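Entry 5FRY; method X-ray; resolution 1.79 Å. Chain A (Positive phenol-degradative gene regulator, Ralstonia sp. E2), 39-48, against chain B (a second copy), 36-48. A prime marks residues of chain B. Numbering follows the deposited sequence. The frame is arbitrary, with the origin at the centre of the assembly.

Chain A, residues 39-48: MILLHTAALG
Chain B, residues 36-48: EQRMILLHTAALG

Strands 39-43 of chain A and 37-43 of chain B pair antiparallel across the dimer, their axes 4.6 Å apart at closest and their directions 146° apart, and each runs straight into a helix that starts at residue 44. The register centres on Leu41 facing Leu41′ (CA-CA 4.7 Å), a non-hydrogen-bonded pair, with Met39 facing His43′ and His43 facing Met39′ (CA-CA 4.5 Å in both). Ile40 with Leu42′ and Leu42 with Ile40′ are the hydrogen-bonded pairs, CA-CA 5.5 Å. Phi lies between -90° and -128° and psi between 120° and 162° from 39 to 42 in both chains. Four bonds close the ladder: Ile40 N to Leu42′ O and Leu42′ N to Ile40 O, both 2.9 Å; Leu42 N to Ile40′ O and Ile40′ N to Leu42 O, both 3.0 Å.

Met39 and Met39′ cover the most surface, 114 and 87 Å². Each adopts m, m, m (chi1 -44° in both), which curls the thioether over the imidazole opposite. Met39 CE stands 3.6 Å from the centroid of the His43′ ring, 6° off its normal, and Met39 SD 3.8 Å from that centroid; Met39′ CE and SD repeat these distances over the His43 ring. A flexible, unbranched side chain suits this wrap, and the flat ring offers its face to methyl and sulfur alike. Both histidines have chi1 m and chi2 72°. On the same face of the sheet, Leu41 and Leu41′ (both m, t) meet at CD2-CD2, 3.5 Å, while Met39 CE reaches Leu41′ CB at 4.1 Å and Met39′ CE reaches Leu41 CB at 4.0 Å.

Ile40 (79 Å²) and Ile40′ (73 Å²), both p, t, lie on the other face with Leu42 and Leu42′ (both t, p). Branched at CB, isoleucine fits an extended backbone, and its CD1 packs against the leucine of the partner's helix: Ile40 CD1 lies 4.0 Å from Leu47′ CD2, and Ile40′ CD1 3.6 Å from Leu47 CD1. Leu47′ is t, p; Leu47 has an off-rotamer chi1 of -108° and chi2 t. Leu42 CD2 and Leu42′ CD2 approach to 4.3 Å, and Ile40, Leu42 and their mates in chain B are all buried and aliphatic.

At one end the pairing extends past the ladder. Thr44, chi1 p, donates from N to Arg38′ O at 2.9 Å and from OG1 to Arg38′ O at 3.2 Å, while its CG2 packs 4.1 Å from Ile40′ CG2. His43 and His43′ occupy the N-cap positions. In all, 972 Å² is buried between the stretches.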

# COMPACT_ATOMS: atom_id res chain seq x y z
N MET A 39 6.59 1.17 -6.88
CA MET A 39 5.57 1.54 -5.89
C MET A 39 4.16 1.24 -6.40
O MET A 39 3.92 1.17 -7.61
CB MET A 39 5.66 3.03 -5.54
CG MET A 39 7.09 3.58 -5.31
SD MET A 39 7.85 2.96 -3.81
CE MET A 39 6.99 3.99 -2.63
N ILE A 40 3.21 1.09 -5.49
CA ILE A 40 1.80 1.20 -5.87
C ILE A 40 1.13 2.27 -5.05
O ILE A 40 1.60 2.62 -3.96
CB ILE A 40 1.00 -0.12 -5.70
CG1 ILE A 40 1.04 -0.61 -4.25
CG2 ILE A 40 1.52 -1.20 -6.63
CD1 ILE A 40 0.04 -1.71 -4.02
N LEU A 41 0.03 2.81 -5.60
CA LEU A 41 -0.89 3.65 -4.81
C LEU A 41 -1.93 2.74 -4.20
O LEU A 41 -2.62 2.02 -4.93
CB LEU A 41 -1.57 4.70 -5.68
CG LEU A 41 -0.73 5.88 -6.20
CD1 LEU A 41 -1.39 6.48 -7.44
CD2 LEU A 41 -0.52 6.93 -5.13
N LEU A 42 -2.07 2.78 -2.88
CA LEU A 42 -2.99 1.89 -2.20
C LEU A 42 -3.94 2.69 -1.33
O LEU A 42 -3.51 3.58 -0.65
CB LEU A 42 -2.21 0.87 -1.34
CG LEU A 42 -3.05 -0.20 -0.65
CD1 LEU A 42 -3.76 -1.06 -1.67
CD2 LEU A 42 -2.13 -1.06 0.23
N HIS A 43 -5.24 2.37 -1.38
CA HIS A 43 -6.24 3.09 -0.59
C HIS A 43 -5.99 2.88 0.91
O HIS A 43 -5.83 1.76 1.36
CB HIS A 43 -7.64 2.61 -0.95
CG HIS A 43 -7.92 2.64 -2.43
ND1 HIS A 43 -7.35 1.75 -3.31
CD2 HIS A 43 -8.68 3.47 -3.18
CE1 HIS A 43 -7.76 2.01 -4.53
NE2 HIS A 43 -8.57 3.06 -4.48
N THR A 44 -5.91 3.95 1.68
CA THR A 44 -5.66 3.77 3.10
C THR A 44 -6.79 2.94 3.71
O THR A 44 -6.57 2.22 4.65
CB THR A 44 -5.55 5.10 3.83
OG1 THR A 44 -6.80 5.80 3.73
CG2 THR A 44 -4.44 5.94 3.21
N ALA A 45 -7.99 3.01 3.12
CA ALA A 45 -9.11 2.25 3.65
C ALA A 45 -8.97 0.76 3.36
O ALA A 45 -9.44 -0.09 4.13
CB ALA A 45 -10.42 2.77 3.08
N ALA A 46 -8.28 0.43 2.27
CA ALA A 46 -7.93 -0.96 1.99
C ALA A 46 -6.91 -1.49 3.02
O ALA A 46 -6.98 -2.64 3.46
CB ALA A 46 -7.38 -1.08 0.59
N LEU A 47 -5.96 -0.65 3.39
CA LEU A 47 -4.98 -1.07 4.39
C LEU A 47 -5.67 -1.25 5.74
O LEU A 47 -5.38 -2.19 6.48
CB LEU A 47 -3.84 -0.07 4.49
CG LEU A 47 -2.50 -0.55 3.92
CD1 LEU A 47 -1.40 0.45 4.16
CD2 LEU A 47 -2.13 -1.92 4.46
N GLY A 48 -6.59 -0.34 6.06
CA GLY A 48 -7.35 -0.43 7.30
C GLY A 48 -8.10 -1.75 7.39
O GLY A 48 -8.09 -2.40 8.44
N GLU B 36 -11.98 10.84 -3.74
CA GLU B 36 -12.36 11.07 -2.35
C GLU B 36 -11.63 10.14 -1.38
O GLU B 36 -11.86 10.18 -0.17
CB GLU B 36 -13.87 10.87 -2.20
CG GLU B 36 -14.55 11.85 -1.29
CD GLU B 36 -16.06 11.77 -1.42
OE1 GLU B 36 -16.52 10.94 -2.24
OE2 GLU B 36 -16.77 12.53 -0.73
N GLN B 37 -10.77 9.28 -1.91
CA GLN B 37 -10.08 8.31 -1.06
C GLN B 37 -8.62 8.70 -0.88
O GLN B 37 -7.92 9.00 -1.85
CB GLN B 37 -10.18 6.90 -1.65
CG GLN B 37 -11.61 6.36 -1.80
CD GLN B 37 -12.21 5.89 -0.48
OE1 GLN B 37 -11.50 5.65 0.51
NE2 GLN B 37 -13.54 5.75 -0.46
N ARG B 38 -8.18 8.72 0.37
CA ARG B 38 -6.77 8.97 0.70
C ARG B 38 -5.93 7.74 0.37
O ARG B 38 -6.33 6.62 0.66
CB ARG B 38 -6.62 9.33 2.17
CG ARG B 38 -5.19 9.37 2.62
CD ARG B 38 -4.98 10.15 3.90
NE ARG B 38 -3.56 10.24 4.18
CZ ARG B 38 -3.04 10.76 5.29
NH1 ARG B 38 -3.82 11.27 6.23
NH2 ARG B 38 -1.72 10.78 5.45
N MET B 39 -4.78 7.97 -0.23
CA MET B 39 -3.91 6.92 -0.74
C MET B 39 -2.53 7.06 -0.12
O MET B 39 -2.19 8.15 0.34
CB MET B 39 -3.79 7.01 -2.26
CG MET B 39 -5.11 7.26 -3.00
SD MET B 39 -6.15 5.83 -3.02
CE MET B 39 -5.32 4.81 -4.25
N ILE B 40 -1.74 6.00 -0.17
CA ILE B 40 -0.31 6.12 0.12
C ILE B 40 0.46 5.49 -1.02
O ILE B 40 -0.09 4.69 -1.77
CB ILE B 40 0.13 5.45 1.44
CG1 ILE B 40 -0.31 3.98 1.51
CG2 ILE B 40 -0.40 6.27 2.64
CD1 ILE B 40 0.34 3.20 2.69
N LEU B 41 1.70 5.92 -1.17
CA LEU B 41 2.62 5.25 -2.06
C LEU B 41 3.34 4.23 -1.23
O LEU B 41 3.96 4.59 -0.23
CB LEU B 41 3.60 6.24 -2.69
CG LEU B 41 3.03 6.98 -3.91
CD1 LEU B 41 3.94 8.11 -4.30
CD2 LEU B 41 2.84 6.00 -5.09
N LEU B 42 3.22 2.96 -1.60
CA LEU B 42 3.84 1.87 -0.86
C LEU B 42 4.79 1.09 -1.75
O LEU B 42 4.50 0.89 -2.92
CB LEU B 42 2.78 0.92 -0.31
CG LEU B 42 3.28 -0.11 0.69
CD1 LEU B 42 4.05 0.57 1.84
CD2 LEU B 42 2.10 -0.89 1.21
N HIS B 43 5.94 0.71 -1.20
CA HIS B 43 6.95 -0.07 -1.91
C HIS B 43 6.42 -1.47 -2.17
O HIS B 43 5.99 -2.14 -1.22
CB HIS B 43 8.24 -0.11 -1.09
CG HIS B 43 8.78 1.25 -0.71
ND1 HIS B 43 8.19 2.05 0.23
CD2 HIS B 43 9.88 1.91 -1.15
CE1 HIS B 43 8.89 3.17 0.36
NE2 HIS B 43 9.92 3.11 -0.47
N THR B 44 6.43 -1.93 -3.41
CA THR B 44 6.00 -3.30 -3.68
C THR B 44 6.82 -4.30 -2.86
O THR B 44 6.25 -5.28 -2.36
CB THR B 44 6.08 -3.68 -5.19
OG1 THR B 44 7.42 -3.58 -5.68
CG2 THR B 44 5.16 -2.78 -6.01
N ALA B 45 8.13 -4.08 -2.70
CA ALA B 45 8.97 -4.99 -1.90
C ALA B 45 8.51 -5.11 -0.44
O ALA B 45 8.58 -6.18 0.16
CB ALA B 45 10.43 -4.55 -1.95
N ALA B 46 8.06 -4.00 0.13
CA ALA B 46 7.51 -4.00 1.48
C ALA B 46 6.20 -4.77 1.56
O ALA B 46 5.96 -5.50 2.51
CB ALA B 46 7.31 -2.59 1.95
N LEU B 47 5.34 -4.61 0.56
CA LEU B 47 4.09 -5.33 0.58
C LEU B 47 4.38 -6.81 0.28
O LEU B 47 3.77 -7.70 0.87
CB LEU B 47 3.07 -4.71 -0.41
CG LEU B 47 1.61 -5.12 -0.18
CD1 LEU B 47 1.21 -4.95 1.26
CD2 LEU B 47 0.65 -4.35 -1.09
N GLY B 48 5.38 -7.07 -0.56
CA GLY B 48 5.86 -8.44 -0.77
C GLY B 48 6.40 -9.14 0.47
O GLY B 48 6.16 -10.33 0.68